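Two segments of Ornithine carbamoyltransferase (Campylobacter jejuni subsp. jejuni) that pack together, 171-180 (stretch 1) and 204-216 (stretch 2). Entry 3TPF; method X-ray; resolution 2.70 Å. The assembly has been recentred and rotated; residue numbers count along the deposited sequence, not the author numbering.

Stretch 1, residues 171-180: FEISIAMPKN
Stretch 2, residues 204-216: LGYDKFEALKDKD

Strand 172-176 pairs in parallel with the strand ending at 204-205, Ile175 beside Leu204 and Ala176 beside Gly205; the chain then turns, and helix 208-212 runs back antiparallel (172°) to strand 172-176, its axis 7.4 Å away. Two backbone hydrogen bonds fix the register: Gly205 N donates to Ile175 O (2.9 Å), and Gly205 O accepts from Met177 N (3.2 Å), so both polar backbone atoms of Gly205 are satisfied. Beyond them, Tyr206 CA approaches Met177 O at 3.1 Å in a CA-H...O contact.

On one sheet face, Ile175 (m, t) sets CG2 4.0 Å from CD1 of Leu204 (t, p), and CG of selenomethionine Met177 (p, t, p) lies 3.9 Å from that same CD1. Ala176 points to the other face, toward the helix, where its CB meets Ala211 CB at 3.6 Å; two such small side chains permit this close approach.

Asp207 (t) caps the helix, OD1 accepting from Phe209 N (3.0 Å), while its O accepts from Ala211 N (3.2 Å). Past the helix, Lys215 (m, m, t, m) folds back, its long chain carrying NZ to Ala211 O (2.9 Å) and Lys213 O (3.0 Å). Lys215 NZ also donates a weak bond to OG of Ser174 (m), at 3.2 Å, tying helix end to strand.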

ATOM      1  N   PHE B 171      30.969  11.365  22.784  1.00 55.05           N
ATOM      2  CA  PHE B 171      31.404   9.987  22.809  1.00 55.39           C
ATOM      3  C   PHE B 171      32.834   9.894  22.378  1.00 57.68           C
ATOM      4  O   PHE B 171      33.414  10.829  21.826  1.00 57.83           O
ATOM      5  CB  PHE B 171      30.595   9.123  21.820  1.00 52.98           C
ATOM      6  CG  PHE B 171      29.235   8.725  22.299  1.00 50.90           C
ATOM      7  CD1 PHE B 171      28.664   9.304  23.424  1.00 51.59           C
ATOM      8  CD2 PHE B 171      28.508   7.780  21.586  1.00 48.57           C
ATOM      9  CE1 PHE B 171      27.391   8.942  23.820  1.00 50.16           C
ATOM     10  CE2 PHE B 171      27.261   7.397  22.007  1.00 46.96           C
ATOM     11  CZ  PHE B 171      26.700   7.973  23.128  1.00 47.69           C
ATOM     12  N   GLU B 172      33.396   8.730  22.662  1.00 58.97           N
ATOM     13  CA  GLU B 172      34.763   8.436  22.236  1.00 61.99           C
ATOM     14  C   GLU B 172      34.583   7.514  21.102  1.00 60.71           C
ATOM     15  O   GLU B 172      34.050   6.434  21.282  1.00 59.64           O
ATOM     16  CB  GLU B 172      35.547   7.771  23.341  1.00 64.44           C
ATOM     17  CG  GLU B 172      36.932   7.326  22.926  1.00 67.60           C
ATOM     18  CD  GLU B 172      37.768   6.785  24.095  1.00 70.66           C
ATOM     19  OE1 GLU B 172      37.423   7.040  25.287  1.00 71.21           O
ATOM     20  OE2 GLU B 172      38.780   6.128  23.784  1.00 72.64           O
ATOM     21  N   ILE B 173      34.944   7.959  19.913  1.00 61.90           N
ATOM     22  CA  ILE B 173      34.723   7.136  18.734  1.00 61.02           C
ATOM     23  C   ILE B 173      35.955   6.961  17.873  1.00 63.88           C
ATOM     24  O   ILE B 173      36.650   7.923  17.545  1.00 65.73           O
ATOM     25  CB  ILE B 173      33.583   7.678  17.874  1.00 59.56           C
ATOM     26  CG1 ILE B 173      33.290   6.700  16.730  1.00 59.57           C
ATOM     27  CG2 ILE B 173      33.919   9.046  17.350  1.00 60.11           C
ATOM     28  CD1 ILE B 173      32.061   7.034  15.920  1.00 58.07           C
ATOM     29  N   SER B 174      36.211   5.706  17.517  1.00 64.63           N
ATOM     30  CA  SER B 174      37.261   5.352  16.528  1.00 67.13           C
ATOM     31  C   SER B 174      36.667   4.798  15.244  1.00 65.22           C
ATOM     32  O   SER B 174      35.892   3.857  15.275  1.00 62.90           O
ATOM     33  CB  SER B 174      38.210   4.321  17.073  1.00 69.65           C
ATOM     34  OG  SER B 174      39.081   4.953  17.981  1.00 73.71           O
ATOM     35  N   ILE B 175      37.020   5.423  14.130  1.00 65.62           N
ATOM     36  CA  ILE B 175      36.542   5.006  12.830  1.00 64.52           C
ATOM     37  C   ILE B 175      37.648   4.355  12.066  1.00 67.83           C
ATOM     38  O   ILE B 175      38.764   4.881  12.000  1.00 70.74           O
ATOM     39  CB  ILE B 175      36.009   6.174  11.991  1.00 63.83           C
ATOM     40  CG1 ILE B 175      34.792   6.783  12.679  1.00 61.18           C
ATOM     41  CG2 ILE B 175      35.659   5.711  10.578  1.00 63.81           C
ATOM     42  CD1 ILE B 175      34.236   7.971  11.943  1.00 60.95           C
ATOM     43  N   ALA B 176      37.313   3.228  11.453  1.00 67.33           N
ATOM     44  CA  ALA B 176      38.270   2.491  10.617  1.00 70.79           C
ATOM     45  C   ALA B 176      37.684   2.159   9.247  1.00 70.90           C
ATOM     46  O   ALA B 176      36.599   1.634   9.143  1.00 68.70           O
ATOM     47  CB  ALA B 176      38.791   1.241  11.323  1.00 71.42           C
HETATM   48  N   MSE B 177      38.390   2.581   8.212  1.00 75.22           N
HETATM   49  CA  MSE B 177      38.034   2.341   6.818  1.00 76.61           C
HETATM   50  C   MSE B 177      39.315   2.193   6.021  1.00 80.75           C
HETATM   51  O   MSE B 177      40.362   2.560   6.503  1.00 82.78           O
HETATM   52  CB  MSE B 177      37.253   3.527   6.303  1.00 78.43           C
HETATM   53  CG  MSE B 177      37.992   4.864   6.476  1.00 84.52           C
HETATM   54 SE   MSE B 177      36.889   6.429   5.900  1.00 99.30          SE
HETATM   55  CE  MSE B 177      35.040   6.142   6.612  1.00 77.45           C
ATOM     56  N   PRO B 178      39.247   1.693   4.792  1.00 81.17           N
ATOM     57  CA  PRO B 178      40.462   1.468   4.059  1.00 86.84           C
ATOM     58  C   PRO B 178      41.282   2.735   3.750  1.00 90.37           C
ATOM     59  O   PRO B 178      40.790   3.852   3.932  1.00 88.53           O
ATOM     60  CB  PRO B 178      39.975   0.799   2.772  1.00 87.60           C
ATOM     61  CG  PRO B 178      38.596   0.323   3.067  1.00 82.66           C
ATOM     62  CD  PRO B 178      38.056   1.296   4.029  1.00 79.25           C
ATOM     63  N   LYS B 179      42.523   2.538   3.307  1.00 95.53           N
ATOM     64  CA  LYS B 179      43.475   3.655   3.186  1.00100.39           C
ATOM     65  C   LYS B 179      42.964   4.675   2.167  1.00102.05           C
ATOM     66  O   LYS B 179      42.945   5.871   2.446  1.00102.23           O
ATOM     67  CB  LYS B 179      44.946   3.242   2.925  1.00105.66           C
ATOM     68  CG  LYS B 179      45.311   2.684   1.547  1.00110.25           C
ATOM     69  CD  LYS B 179      46.829   2.729   1.266  1.00115.40           C
ATOM     70  N   ASN B 180      42.512   4.205   1.007  1.00103.69           N
ATOM     71  CA  ASN B 180      42.121   5.122  -0.086  1.00104.91           C
ATOM     72  C   ASN B 180      40.865   5.965   0.248  1.00 99.13           C
ATOM     73  O   ASN B 180      40.554   6.962  -0.399  1.00 99.84           O
ATOM     74  CB  ASN B 180      41.969   4.337  -1.402  1.00107.61           C
ATOM     75  N   LEU B 204      40.268   8.807  13.395  1.00 76.64           N
ATOM     76  CA  LEU B 204      40.021   8.117  12.115  1.00 77.45           C
ATOM     77  C   LEU B 204      41.293   7.463  11.617  1.00 82.00           C
ATOM     78  O   LEU B 204      42.358   8.070  11.620  1.00 85.79           O
ATOM     79  CB  LEU B 204      39.486   9.072  11.039  1.00 78.00           C
ATOM     80  CG  LEU B 204      39.760   8.746   9.550  1.00 79.73           C
ATOM     81  CD1 LEU B 204      38.832   7.628   9.109  1.00 77.04           C
ATOM     82  CD2 LEU B 204      39.678   9.949   8.608  1.00 81.73           C
ATOM     83  N   GLY B 205      41.170   6.213  11.199  1.00 83.19           N
ATOM     84  CA  GLY B 205      42.330   5.415  10.790  1.00 87.07           C
ATOM     85  C   GLY B 205      41.967   4.402   9.730  1.00 87.12           C
ATOM     86  O   GLY B 205      40.867   4.406   9.213  1.00 81.90           O
ATOM     87  N   TYR B 206      42.940   3.564   9.387  1.00 91.81           N
ATOM     88  CA  TYR B 206      42.727   2.452   8.448  1.00 92.95           C
ATOM     89  C   TYR B 206      43.149   1.096   9.031  1.00 92.77           C
ATOM     90  O   TYR B 206      43.532   0.172   8.308  1.00 95.62           O
ATOM     91  CB  TYR B 206      43.404   2.711   7.109  1.00 98.16           C
ATOM     92  CG  TYR B 206      44.879   2.913   7.172  1.00106.31           C
ATOM     93  CD1 TYR B 206      45.418   4.194   7.034  1.00110.80           C
ATOM     94  CD2 TYR B 206      45.772   1.829   7.334  1.00109.91           C
ATOM     95  CE1 TYR B 206      46.804   4.396   7.074  1.00116.27           C
ATOM     96  CE2 TYR B 206      47.152   2.028   7.376  1.00114.94           C
ATOM     97  CZ  TYR B 206      47.663   3.312   7.240  1.00118.43           C
ATOM     98  OH  TYR B 206      49.028   3.549   7.274  1.00125.70           O
ATOM     99  N   ASP B 207      43.055   0.994  10.351  1.00 89.24           N
ATOM    100  CA  ASP B 207      43.466  -0.219  11.079  1.00 88.26           C
ATOM    101  C   ASP B 207      42.335  -0.709  11.971  1.00 83.42           C
ATOM    102  O   ASP B 207      42.073  -0.136  13.021  1.00 82.10           O
ATOM    103  CB  ASP B 207      44.698   0.051  11.927  1.00 90.54           C
ATOM    104  CG  ASP B 207      45.262  -1.189  12.542  1.00 92.07           C
ATOM    105  OD1 ASP B 207      44.557  -2.206  12.620  1.00 90.96           O
ATOM    106  OD2 ASP B 207      46.450  -1.171  12.921  1.00 96.43           O
ATOM    107  N   LYS B 208      41.707  -1.787  11.553  1.00 81.01           N
ATOM    108  CA  LYS B 208      40.557  -2.334  12.256  1.00 77.08           C
ATOM    109  C   LYS B 208      40.883  -2.484  13.742  1.00 77.65           C
ATOM    110  O   LYS B 208      40.117  -2.102  14.618  1.00 74.24           O
ATOM    111  CB  LYS B 208      40.168  -3.683  11.608  1.00 76.29           C
ATOM    112  CG  LYS B 208      39.104  -4.524  12.312  1.00 72.91           C
ATOM    113  CD  LYS B 208      38.705  -5.779  11.512  1.00 72.92           C
ATOM    114  CE  LYS B 208      39.627  -6.988  11.693  1.00 75.72           C
ATOM    115  NZ  LYS B 208      39.206  -8.238  10.990  1.00 75.61           N
ATOM    116  N   PHE B 209      42.044  -3.047  14.005  1.00 82.82           N
ATOM    117  CA  PHE B 209      42.395  -3.492  15.356  1.00 84.98           C
ATOM    118  C   PHE B 209      42.669  -2.339  16.307  1.00 84.68           C
ATOM    119  O   PHE B 209      42.314  -2.398  17.485  1.00 85.40           O
ATOM    120  CB  PHE B 209      43.589  -4.416  15.309  1.00 90.61           C
ATOM    121  CG  PHE B 209      43.360  -5.650  14.490  1.00 93.53           C
ATOM    122  CD1 PHE B 209      43.849  -5.738  13.182  1.00 97.66           C
ATOM    123  CD2 PHE B 209      42.658  -6.726  15.013  1.00 92.78           C
ATOM    124  CE1 PHE B 209      43.658  -6.892  12.422  1.00 99.37           C
ATOM    125  CE2 PHE B 209      42.454  -7.867  14.257  1.00 95.03           C
ATOM    126  CZ  PHE B 209      42.964  -7.959  12.961  1.00 98.04           C
ATOM    127  N   GLU B 210      43.275  -1.291  15.780  1.00 84.89           N
ATOM    128  CA  GLU B 210      43.478  -0.050  16.534  1.00 84.63           C
ATOM    129  C   GLU B 210      42.145   0.573  16.926  1.00 78.39           C
ATOM    130  O   GLU B 210      41.946   1.036  18.048  1.00 77.92           O
ATOM    131  CB  GLU B 210      44.282   0.966  15.712  1.00 89.44           C
ATOM    132  CG  GLU B 210      44.448   2.361  16.346  1.00 91.15           C
ATOM    133  CD  GLU B 210      45.469   2.410  17.468  1.00 96.33           C
ATOM    134  OE1 GLU B 210      45.855   1.353  18.020  1.00 97.93           O
ATOM    135  OE2 GLU B 210      45.932   3.534  17.780  1.00101.92           O
ATOM    136  N   ALA B 211      41.232   0.609  15.973  1.00 74.14           N
ATOM    137  CA  ALA B 211      39.894   1.207  16.194  1.00 69.04           C
ATOM    138  C   ALA B 211      39.169   0.467  17.282  1.00 65.78           C
ATOM    139  O   ALA B 211      38.417   1.050  18.055  1.00 63.31           O
ATOM    140  CB  ALA B 211      39.070   1.192  14.920  1.00 67.02           C
ATOM    141  N   LEU B 212      39.413  -0.830  17.310  1.00 65.44           N
ATOM    142  CA  LEU B 212      38.718  -1.706  18.204  1.00 63.51           C
ATOM    143  C   LEU B 212      39.174  -1.617  19.660  1.00 64.59           C
ATOM    144  O   LEU B 212      38.389  -1.908  20.568  1.00 63.38           O
ATOM    145  CB  LEU B 212      38.810  -3.137  17.680  1.00 63.98           C
ATOM    146  CG  LEU B 212      37.858  -3.331  16.489  1.00 61.46           C
ATOM    147  CD1 LEU B 212      38.175  -4.531  15.642  1.00 62.81           C
ATOM    148  CD2 LEU B 212      36.475  -3.439  17.015  1.00 57.68           C
ATOM    149  N   LYS B 213      40.415  -1.219  19.874  1.00 67.54           N
ATOM    150  CA  LYS B 213      41.031  -1.177  21.245  1.00 69.63           C
ATOM    151  C   LYS B 213      40.124  -0.396  22.195  1.00 67.52           C
ATOM    152  O   LYS B 213      39.665   0.682  21.861  1.00 66.28           O
ATOM    153  CB  LYS B 213      42.463  -0.506  21.298  1.00 73.20           C
ATOM    154  CG  LYS B 213      43.707  -1.354  21.011  1.00 76.69           C
ATOM    155  N   ASP B 214      39.894  -0.971  23.364  1.00 67.72           N
ATOM    156  CA  ASP B 214      39.108  -0.360  24.451  1.00 66.52           C
ATOM    157  C   ASP B 214      37.746   0.163  24.028  1.00 63.08           C
ATOM    158  O   ASP B 214      37.368   1.259  24.390  1.00 62.59           O
ATOM    159  CB  ASP B 214      39.829   0.771  25.127  1.00 68.70           C
ATOM    160  CG  ASP B 214      39.019   1.370  26.302  1.00 68.23           C
ATOM    161  OD1 ASP B 214      38.236   0.670  27.019  1.00 67.01           O
ATOM    162  OD2 ASP B 214      39.203   2.589  26.542  1.00 69.58           O
ATOM    163  N   LYS B 215      37.001  -0.653  23.314  1.00 61.09           N
ATOM    164  CA  LYS B 215      35.660  -0.263  22.843  1.00 57.93           C
ATOM    165  C   LYS B 215      34.568  -1.169  23.417  1.00 56.35           C
ATOM    166  O   LYS B 215      34.760  -2.385  23.529  1.00 57.51           O
ATOM    167  CB  LYS B 215      35.608  -0.314  21.329  1.00 56.83           C
ATOM    168  CG  LYS B 215      36.474   0.719  20.641  1.00 58.23           C
ATOM    169  CD  LYS B 215      36.019   2.118  20.949  1.00 57.65           C
ATOM    170  CE  LYS B 215      36.869   3.130  20.182  1.00 59.71           C
ATOM    171  NZ  LYS B 215      38.333   2.869  20.262  1.00 63.33           N
ATOM    172  N   ASP B 216      33.454  -0.590  23.808  1.00 54.34           N
ATOM    173  CA  ASP B 216      32.300  -1.423  24.272  1.00 53.38           C
ATOM    174  C   ASP B 216      31.226  -1.659  23.249  1.00 50.01           C
ATOM    175  O   ASP B 216      30.297  -2.376  23.482  1.00 48.72           O
ATOM    176  CB  ASP B 216      31.575  -0.772  25.422  1.00 54.22           C
ATOM    177  CG  ASP B 216      32.466  -0.475  26.575  1.00 57.91           C
ATOM    178  OD1 ASP B 216      33.348  -1.293  26.907  1.00 60.91           O
ATOM    179  OD2 ASP B 216      32.243   0.588  27.169  1.00 59.02           O
TER